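Local coordinates for lovastatin nonaketide synthase, polyketide synthase component (Aspergillus terreus, PDB 7CPX), which assembles the polyketide precursor of lovastatin as an iterative, multidomain polyketide synthase that extends, methylates, reduces and dehydrates a chain held on its carrier domain, at residues Asp75-Asp81 / Asp931-Trp937; Leu101-Val106 / Ala247-Val251. The protein carries 2 engineered substitutions. All coordinates share one frame; numbering follows the deposited sequence.

How the interactions relate
From the N terminus, loop 75-81 comes first, then residues 101-106 within helix 97-113. Residues 247-251 meet that helix 140 residues later and close the smaller loop, inside the ketosynthase. Only far downstream, after 849 intervening residues, does 931-937 return to 75-81, so interaction 2 falls wholly within the span closed by interaction 1. The outer contact brings a distant loop, probably a linker, onto the ketosynthase surface; the inner one packs a helix on the central sheet. Their centres lie about 15 Å apart, and helix 97-113 joins them: Leu-77 CD2 is 3.6 Å from Leu-101 CD2, and Phe-80 packs on Glu-104, which is salt-bridged to Arg-19.

Interaction 1. Residues Asp75-Asp81 / Asp931-Trp937; sequences DDLGAFD and DRSRRYW
The Asp-76 carboxylate swings opposite its own backbone N (chi1 -177°), and the Arg-935 chain runs extended from CG to NE; the two cross at about a right angle with their charged planes 23° apart. Arg-935 NE forms a salt bridge to Asp-76 OD1 at 2.7 Å on the syn side, tilted from the guanidinium plane. The same OD1 accepts from Gly-78 N at 3.2 Å, from above the carboxylate plane: an Asx turn within the type I turn Asp-76 to Ala-79. Gly-78 CA lies over one face of the Arg-935 guanidinium and at the edge of the Trp-937 ring, 3.3 Å from its CD1. Here a ketosynthase loop receives residues 931-937, consistent with the linker that follows the acyltransferase in related synthases and runs back over the ketosynthase. The backbones bridge once, Ala-79 CA to Arg-935 CA being 4.1 Å. Beyond it, Arg-932 NE reaches Asp-75 OD2 at 3.0 Å in a second salt bridge, guanidinium and carboxylate planes 59° apart, while Ala-79 CB sits 3.6 Å from Arg-932 CB. At the far end Asp-81 OD2 accepts from Asp-931 N at 2.8 Å; the Asp-931 carboxylate itself pairs with Arg-483.

Interaction 2. Residues Leu101-Val106 / Ala247-Val251; sequences LLLETV and AVCSV
Val-248 and Ser-250 of strand 247-255 project onto helix 97-113, which they meet along the face bearing Leu-101, Leu-102, Thr-105 and Val-106. This is a helix layer packed on a sheet layer of the thiolase-type ketosynthase fold. The strand lies between 203-209 and 11-19 in the sheet; Cys-249, pointing away from this helix, packs instead on helix 369-386, which probably belongs to the fold's central layer. Helix and strand segments run 7.2 Å apart at closest, their directions 39° from parallel.

The apolar contacts centre on Val-248, whose two methyls both bear on the helix. CG2 meets Leu-101 CB at 3.5 Å and also touches that residue's CD2. CG1, placed opposite the backbone N of Val-248 (chi1 -178°), comes across Leu-102 with 3.7 Å to its CD2. Thr-105 adds its own methyl, CG2 standing 3.8 Å from Val-248 CG1. Leu-102 also packs on Ala-206 and Ala-208 of strand 203-209, and Leu-101 on Arg-19.

The polar contact joins two buried hydroxyls: Ser-250 OG donates to Thr-105 OG1 at 2.7 Å. Thr-105 OG1, set between its backbone N and carbonyl carbon (chi1 52°), is turned back along the helix, where Leu-101 O at 2.7 Å and Leu-102 O at 2.9 Å are both near. The serine hydroxyl is thereby held at the helix surface, in contact with Val-106 CG2. Val-106 N lies 3.2 Å from Ser-250 OG but is badly angled for a bond, and is hydrogen-bonded to Leu-102 O.

Interaction 1. Residues Asp75-Asp81 / Asp931-Trp937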
ATOM      1  N   ASP A  75     -12.791 -31.959  -5.096  1.00 90.12           N
ATOM      2  CA  ASP A  75     -11.524 -32.357  -5.687  1.00 90.12           C
ATOM      3  C   ASP A  75     -10.624 -31.139  -5.840  1.00 90.12           C
ATOM      4  O   ASP A  75     -11.097 -30.014  -6.018  1.00 90.12           O
ATOM      5  CB  ASP A  75     -11.738 -33.021  -7.054  1.00 90.12           C
ATOM      6  CG  ASP A  75     -10.452 -33.561  -7.648  1.00 90.12           C
ATOM      7  OD1 ASP A  75      -9.403 -33.485  -6.975  1.00 90.12           O
ATOM      8  OD2 ASP A  75     -10.490 -34.060  -8.793  1.00 90.12           O
ATOM      9  N   ASP A  76      -9.318 -31.375  -5.761  1.00 90.75           N
ATOM     10  CA  ASP A  76      -8.329 -30.317  -5.952  1.00 90.75           C
ATOM     11  C   ASP A  76      -8.219 -30.030  -7.441  1.00 90.75           C
ATOM     12  O   ASP A  76      -7.597 -30.785  -8.191  1.00 90.75           O
ATOM     13  CB  ASP A  76      -6.983 -30.731  -5.368  1.00 90.75           C
ATOM     14  CG  ASP A  76      -5.937 -29.640  -5.484  1.00 90.75           C
ATOM     15  OD1 ASP A  76      -6.283 -28.526  -5.930  1.00 90.75           O
ATOM     16  OD2 ASP A  76      -4.768 -29.896  -5.129  1.00 90.75           O
ATOM     17  N   LEU A  77      -8.829 -28.928  -7.882  1.00 84.61           N
ATOM     18  CA  LEU A  77      -8.852 -28.617  -9.304  1.00 84.61           C
ATOM     19  C   LEU A  77      -7.464 -28.340  -9.857  1.00 84.61           C
ATOM     20  O   LEU A  77      -7.241 -28.528 -11.058  1.00 84.61           O
ATOM     21  CB  LEU A  77      -9.764 -27.419  -9.563  1.00 84.61           C
ATOM     22  CG  LEU A  77     -11.203 -27.546  -9.055  1.00 84.61           C
ATOM     23  CD1 LEU A  77     -12.118 -26.684  -9.893  1.00 84.61           C
ATOM     24  CD2 LEU A  77     -11.689 -28.984  -9.065  1.00 84.61           C
ATOM     25  N   GLY A  78      -6.527 -27.900  -9.016  1.00 87.05           N
ATOM     26  CA  GLY A  78      -5.153 -27.777  -9.462  1.00 87.05           C
ATOM     27  C   GLY A  78      -4.468 -29.103  -9.692  1.00 87.05           C
ATOM     28  O   GLY A  78      -3.510 -29.168 -10.468  1.00 87.05           O
ATOM     29  N   ALA A  79      -4.945 -30.161  -9.041  1.00 90.47           N
ATOM     30  CA  ALA A  79      -4.415 -31.501  -9.264  1.00 90.47           C
ATOM     31  C   ALA A  79      -4.891 -31.996 -10.622  1.00 90.47           C
ATOM     32  O   ALA A  79      -6.055 -32.378 -10.781  1.00 90.47           O
ATOM     33  CB  ALA A  79      -4.860 -32.438  -8.147  1.00 90.47           C
ATOM     34  N   PHE A  80      -3.995 -31.985 -11.603  1.00 86.56           N
ATOM     35  CA  PHE A  80      -4.341 -32.282 -12.982  1.00 86.56           C
ATOM     36  C   PHE A  80      -3.241 -33.120 -13.610  1.00 86.56           C
ATOM     37  O   PHE A  80      -2.056 -32.897 -13.350  1.00 86.56           O
ATOM     38  CB  PHE A  80      -4.548 -30.987 -13.771  1.00 86.56           C
ATOM     39  CG  PHE A  80      -4.657 -31.180 -15.255  1.00 86.56           C
ATOM     40  CD1 PHE A  80      -5.736 -31.842 -15.807  1.00 86.56           C
ATOM     41  CD2 PHE A  80      -3.690 -30.668 -16.098  1.00 86.56           C
ATOM     42  CE1 PHE A  80      -5.838 -32.003 -17.173  1.00 86.56           C
ATOM     43  CE2 PHE A  80      -3.786 -30.823 -17.461  1.00 86.56           C
ATOM     44  CZ  PHE A  80      -4.861 -31.490 -18.002  1.00 86.56           C
ATOM     45  N   ASP A  81      -3.640 -34.088 -14.432  1.00 91.46           N
ATOM     46  CA  ASP A  81      -2.688 -34.982 -15.089  1.00 91.46           C
ATOM     47  C   ASP A  81      -2.170 -34.311 -16.362  1.00 91.46           C
ATOM     48  O   ASP A  81      -2.518 -34.664 -17.490  1.00 91.46           O
ATOM     49  CB  ASP A  81      -3.336 -36.328 -15.381  1.00 91.46           C
ATOM     50  CG  ASP A  81      -2.319 -37.433 -15.573  1.00 91.46           C
ATOM     51  OD1 ASP A  81      -1.210 -37.140 -16.069  1.00 91.46           O
ATOM     52  OD2 ASP A  81      -2.625 -38.593 -15.228  1.00 91.46           O
ATOM     53  N   ASP A 931      -3.496 -38.538 -12.559  1.00 96.43           N
ATOM     54  CA  ASP A 931      -2.340 -38.554 -11.669  1.00 96.43           C
ATOM     55  C   ASP A 931      -2.586 -37.708 -10.425  1.00 96.43           C
ATOM     56  O   ASP A 931      -2.417 -38.180  -9.296  1.00 96.43           O
ATOM     57  CB  ASP A 931      -1.108 -38.059 -12.426  1.00 96.43           C
ATOM     58  CG  ASP A 931       0.153 -38.125 -11.593  1.00 96.43           C
ATOM     59  OD1 ASP A 931       0.560 -39.243 -11.216  1.00 96.43           O
ATOM     60  OD2 ASP A 931       0.741 -37.058 -11.321  1.00 96.43           O
ATOM     61  N   ARG A 932      -2.984 -36.454 -10.613  1.00 91.28           N
ATOM     62  CA  ARG A 932      -3.317 -35.534  -9.530  1.00 91.28           C
ATOM     63  C   ARG A 932      -2.168 -35.327  -8.549  1.00 91.28           C
ATOM     64  O   ARG A 932      -2.369 -34.723  -7.489  1.00 91.28           O
ATOM     65  CB  ARG A 932      -4.561 -36.007  -8.767  1.00 91.28           C
ATOM     66  CG  ARG A 932      -5.848 -35.927  -9.569  1.00 91.28           C
ATOM     67  CD  ARG A 932      -7.066 -36.073  -8.671  1.00 91.28           C
ATOM     68  NE  ARG A 932      -8.317 -35.973  -9.417  1.00 91.28           N
ATOM     69  CZ  ARG A 932      -8.982 -37.004  -9.921  1.00 91.28           C
ATOM     70  NH1 ARG A 932      -8.543 -38.245  -9.789  1.00 91.28           N
ATOM     71  NH2 ARG A 932     -10.119 -36.784 -10.575  1.00 91.28           N
ATOM     72  N   SER A 933      -0.965 -35.809  -8.870  1.00 94.98           N
ATOM     73  CA  SER A 933       0.144 -35.699  -7.929  1.00 94.98           C
ATOM     74  C   SER A 933       0.554 -34.247  -7.722  1.00 94.98           C
ATOM     75  O   SER A 933       0.807 -33.824  -6.588  1.00 94.98           O
ATOM     76  CB  SER A 933       1.332 -36.522  -8.421  1.00 94.98           C
ATOM     77  OG  SER A 933       0.979 -37.886  -8.568  1.00 94.98           O
ATOM     78  N   ARG A 934       0.622 -33.472  -8.799  1.00 88.76           N
ATOM     79  CA  ARG A 934       1.073 -32.090  -8.750  1.00 88.76           C
ATOM     80  C   ARG A 934      -0.105 -31.149  -8.958  1.00 88.76           C
ATOM     81  O   ARG A 934      -0.918 -31.347  -9.866  1.00 88.76           O
ATOM     82  CB  ARG A 934       2.146 -31.825  -9.809  1.00 88.76           C
ATOM     83  CG  ARG A 934       2.580 -30.372  -9.892  1.00 88.76           C
ATOM     84  CD  ARG A 934       3.835 -30.211 -10.731  1.00 88.76           C
ATOM     85  NE  ARG A 934       4.182 -28.808 -10.924  1.00 88.76           N
ATOM     86  CZ  ARG A 934       5.282 -28.383 -11.532  1.00 88.76           C
ATOM     87  NH1 ARG A 934       6.175 -29.230 -12.017  1.00 88.76           N
ATOM     88  NH2 ARG A 934       5.490 -27.076 -11.657  1.00 88.76           N
ATOM     89  N   ARG A 935      -0.190 -30.128  -8.110  1.00 86.41           N
ATOM     90  CA  ARG A 935      -1.258 -29.137  -8.185  1.00 86.41           C
ATOM     91  C   ARG A 935      -0.809 -28.014  -9.111  1.00 86.41           C
ATOM     92  O   ARG A 935       0.041 -27.198  -8.742  1.00 86.41           O
ATOM     93  CB  ARG A 935      -1.599 -28.600  -6.799  1.00 86.41           C
ATOM     94  CG  ARG A 935      -2.861 -27.761  -6.766  1.00 86.41           C
ATOM     95  CD  ARG A 935      -3.157 -27.243  -5.372  1.00 86.41           C
ATOM     96  NE  ARG A 935      -4.480 -26.634  -5.290  1.00 86.41           N
ATOM     97  CZ  ARG A 935      -4.745 -25.371  -5.593  1.00 86.41           C
ATOM     98  NH1 ARG A 935      -3.799 -24.543  -6.003  1.00 86.41           N
ATOM     99  NH2 ARG A 935      -5.995 -24.928  -5.484  1.00 86.41           N
ATOM    100  N   TYR A 936      -1.381 -27.972 -10.312  1.00 85.70           N
ATOM    101  CA  TYR A 936      -1.057 -26.942 -11.295  1.00 85.70           C
ATOM    102  C   TYR A 936      -2.022 -25.781 -11.098  1.00 85.70           C
ATOM    103  O   TYR A 936      -3.195 -25.860 -11.469  1.00 85.70           O
ATOM    104  CB  TYR A 936      -1.136 -27.506 -12.708  1.00 85.70           C
ATOM    105  CG  TYR A 936      -0.205 -28.671 -12.948  1.00 85.70           C
ATOM    106  CD1 TYR A 936       1.105 -28.465 -13.348  1.00 85.70           C
ATOM    107  CD2 TYR A 936      -0.636 -29.976 -12.773  1.00 85.70           C
ATOM    108  CE1 TYR A 936       1.959 -29.524 -13.567  1.00 85.70           C
ATOM    109  CE2 TYR A 936       0.212 -31.042 -12.990  1.00 85.70           C
ATOM    110  CZ  TYR A 936       1.508 -30.811 -13.388  1.00 85.70           C
ATOM    111  OH  TYR A 936       2.360 -31.870 -13.606  1.00 85.70           O
ATOM    112  N   TRP A 937      -1.526 -24.696 -10.509  1.00 84.17           N
ATOM    113  CA  TRP A 937      -2.343 -23.527 -10.234  1.00 84.17           C
ATOM    114  C   TRP A 937      -1.455 -22.294 -10.259  1.00 84.17           C
ATOM    115  O   TRP A 937      -0.236 -22.378 -10.093  1.00 84.17           O
ATOM    116  CB  TRP A 937      -3.058 -23.645  -8.884  1.00 84.17           C
ATOM    117  CG  TRP A 937      -4.545 -23.530  -8.973  1.00 84.17           C
ATOM    118  CD1 TRP A 937      -5.406 -24.451  -9.479  1.00 84.17           C
ATOM    119  CD2 TRP A 937      -5.347 -22.431  -8.530  1.00 84.17           C
ATOM    120  NE1 TRP A 937      -6.698 -23.996  -9.387  1.00 84.17           N
ATOM    121  CE2 TRP A 937      -6.688 -22.756  -8.806  1.00 84.17           C
ATOM    122  CE3 TRP A 937      -5.062 -21.205  -7.930  1.00 84.17           C
ATOM    123  CZ2 TRP A 937      -7.741 -21.898  -8.502  1.00 84.17           C
ATOM    124  CZ3 TRP A 937      -6.108 -20.354  -7.630  1.00 84.17           C
ATOM    125  CH2 TRP A 937      -7.430 -20.704  -7.916  1.00 84.17           C
TER

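Interaction 2. Residues Leu101-Val106 / Ala247-Val251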
ATOM      1  N   LEU A 101     -10.392 -29.528 -16.189  1.00 80.60           N
ATOM      2  CA  LEU A 101     -11.488 -30.437 -15.886  1.00 80.60           C
ATOM      3  C   LEU A 101     -12.294 -30.769 -17.130  1.00 80.60           C
ATOM      4  O   LEU A 101     -12.855 -31.862 -17.221  1.00 80.60           O
ATOM      5  CB  LEU A 101     -12.390 -29.842 -14.809  1.00 80.60           C
ATOM      6  CG  LEU A 101     -11.972 -30.185 -13.379  1.00 80.60           C
ATOM      7  CD1 LEU A 101     -10.605 -29.605 -13.060  1.00 80.60           C
ATOM      8  CD2 LEU A 101     -13.011 -29.694 -12.390  1.00 80.60           C
ATOM      9  N   LEU A 102     -12.361 -29.855 -18.099  1.00 79.01           N
ATOM     10  CA  LEU A 102     -13.021 -30.170 -19.358  1.00 79.01           C
ATOM     11  C   LEU A 102     -12.269 -31.257 -20.106  1.00 79.01           C
ATOM     12  O   LEU A 102     -12.882 -32.180 -20.645  1.00 79.01           O
ATOM     13  CB  LEU A 102     -13.140 -28.914 -20.216  1.00 79.01           C
ATOM     14  CG  LEU A 102     -14.314 -28.000 -19.873  1.00 79.01           C
ATOM     15  CD1 LEU A 102     -14.129 -26.639 -20.508  1.00 79.01           C
ATOM     16  CD2 LEU A 102     -15.616 -28.624 -20.334  1.00 79.01           C
ATOM     17  N   LEU A 103     -10.942 -31.167 -20.150  1.00 82.01           N
ATOM     18  CA  LEU A 103     -10.155 -32.225 -20.768  1.00 82.01           C
ATOM     19  C   LEU A 103     -10.402 -33.554 -20.069  1.00 82.01           C
ATOM     20  O   LEU A 103     -10.651 -34.581 -20.716  1.00 82.01           O
ATOM     21  CB  LEU A 103      -8.670 -31.867 -20.722  1.00 82.01           C
ATOM     22  CG  LEU A 103      -8.193 -30.797 -21.698  1.00 82.01           C
ATOM     23  CD1 LEU A 103      -6.799 -30.335 -21.332  1.00 82.01           C
ATOM     24  CD2 LEU A 103      -8.207 -31.334 -23.111  1.00 82.01           C
ATOM     25  N   GLU A 104     -10.353 -33.546 -18.735  1.00 85.09           N
ATOM     26  CA  GLU A 104     -10.552 -34.785 -17.990  1.00 85.09           C
ATOM     27  C   GLU A 104     -11.941 -35.363 -18.240  1.00 85.09           C
ATOM     28  O   GLU A 104     -12.087 -36.564 -18.489  1.00 85.09           O
ATOM     29  CB  GLU A 104     -10.326 -34.539 -16.500  1.00 85.09           C
ATOM     30  CG  GLU A 104      -8.887 -34.199 -16.151  1.00 85.09           C
ATOM     31  CD  GLU A 104      -8.693 -33.901 -14.678  1.00 85.09           C
ATOM     32  OE1 GLU A 104      -9.698 -33.646 -13.985  1.00 85.09           O
ATOM     33  OE2 GLU A 104      -7.535 -33.923 -14.214  1.00 85.09           O
ATOM     34  N   THR A 105     -12.973 -34.518 -18.199  1.00 82.15           N
ATOM     35  CA  THR A 105     -14.338 -34.993 -18.382  1.00 82.15           C
ATOM     36  C   THR A 105     -14.592 -35.447 -19.809  1.00 82.15           C
ATOM     37  O   THR A 105     -15.346 -36.397 -20.025  1.00 82.15           O
ATOM     38  CB  THR A 105     -15.334 -33.899 -18.005  1.00 82.15           C
ATOM     39  OG1 THR A 105     -15.007 -32.689 -18.699  1.00 82.15           O
ATOM     40  CG2 THR A 105     -15.306 -33.654 -16.515  1.00 82.15           C
ATOM     41  N   VAL A 106     -13.989 -34.785 -20.794  1.00 80.57           N
ATOM     42  CA  VAL A 106     -14.155 -35.214 -22.175  1.00 80.57           C
ATOM     43  C   VAL A 106     -13.493 -36.564 -22.388  1.00 80.57           C
ATOM     44  O   VAL A 106     -14.040 -37.434 -23.073  1.00 80.57           O
ATOM     45  CB  VAL A 106     -13.607 -34.150 -23.140  1.00 80.57           C
ATOM     46  CG1 VAL A 106     -13.505 -34.719 -24.542  1.00 80.57           C
ATOM     47  CG2 VAL A 106     -14.510 -32.936 -23.140  1.00 80.57           C
ATOM     48  N   ALA A 247     -19.336 -27.455 -11.546  1.00 79.40           N
ATOM     49  CA  ALA A 247     -19.581 -28.665 -12.309  1.00 79.40           C
ATOM     50  C   ALA A 247     -18.907 -28.550 -13.665  1.00 79.40           C
ATOM     51  O   ALA A 247     -18.920 -27.486 -14.291  1.00 79.40           O
ATOM     52  CB  ALA A 247     -21.081 -28.924 -12.478  1.00 79.40           C
ATOM     53  N   VAL A 248     -18.314 -29.655 -14.101  1.00 79.15           N
ATOM     54  CA  VAL A 248     -17.741 -29.780 -15.433  1.00 79.15           C
ATOM     55  C   VAL A 248     -18.321 -31.044 -16.044  1.00 79.15           C
ATOM     56  O   VAL A 248     -18.043 -32.153 -15.571  1.00 79.15           O
ATOM     57  CB  VAL A 248     -16.210 -29.833 -15.407  1.00 79.15           C
ATOM     58  CG1 VAL A 248     -15.667 -29.917 -16.820  1.00 79.15           C
ATOM     59  CG2 VAL A 248     -15.659 -28.615 -14.690  1.00 79.15           C
ATOM     60  N   CYS A 249     -19.114 -30.885 -17.094  1.00 78.71           N
ATOM     61  CA  CYS A 249     -19.784 -31.998 -17.746  1.00 78.71           C
ATOM     62  C   CYS A 249     -19.307 -32.104 -19.182  1.00 78.71           C
ATOM     63  O   CYS A 249     -18.987 -31.096 -19.815  1.00 78.71           O
ATOM     64  CB  CYS A 249     -21.303 -31.822 -17.716  1.00 78.71           C
ATOM     65  SG  CYS A 249     -22.225 -33.220 -18.394  1.00 78.71           S
ATOM     66  N   SER A 250     -19.247 -33.331 -19.686  1.00 79.59           N
ATOM     67  CA  SER A 250     -18.963 -33.586 -21.086  1.00 79.59           C
ATOM     68  C   SER A 250     -19.881 -34.698 -21.553  1.00 79.59           C
ATOM     69  O   SER A 250     -20.041 -35.704 -20.860  1.00 79.59           O
ATOM     70  CB  SER A 250     -17.498 -33.977 -21.302  1.00 79.59           C
ATOM     71  OG  SER A 250     -16.629 -32.965 -20.829  1.00 79.59           O
ATOM     72  N   VAL A 251     -20.487 -34.515 -22.720  1.00 78.27           N
ATOM     73  CA  VAL A 251     -21.453 -35.459 -23.259  1.00 78.27           C
ATOM     74  C   VAL A 251     -21.086 -35.732 -24.708  1.00 78.27           C
ATOM     75  O   VAL A 251     -21.032 -34.806 -25.524  1.00 78.27           O
ATOM     76  CB  VAL A 251     -22.887 -34.917 -23.147  1.00 78.27           C
ATOM     77  CG1 VAL A 251     -23.791 -35.563 -24.165  1.00 78.27           C
ATOM     78  CG2 VAL A 251     -23.422 -35.140 -21.746  1.00 78.27           C
TER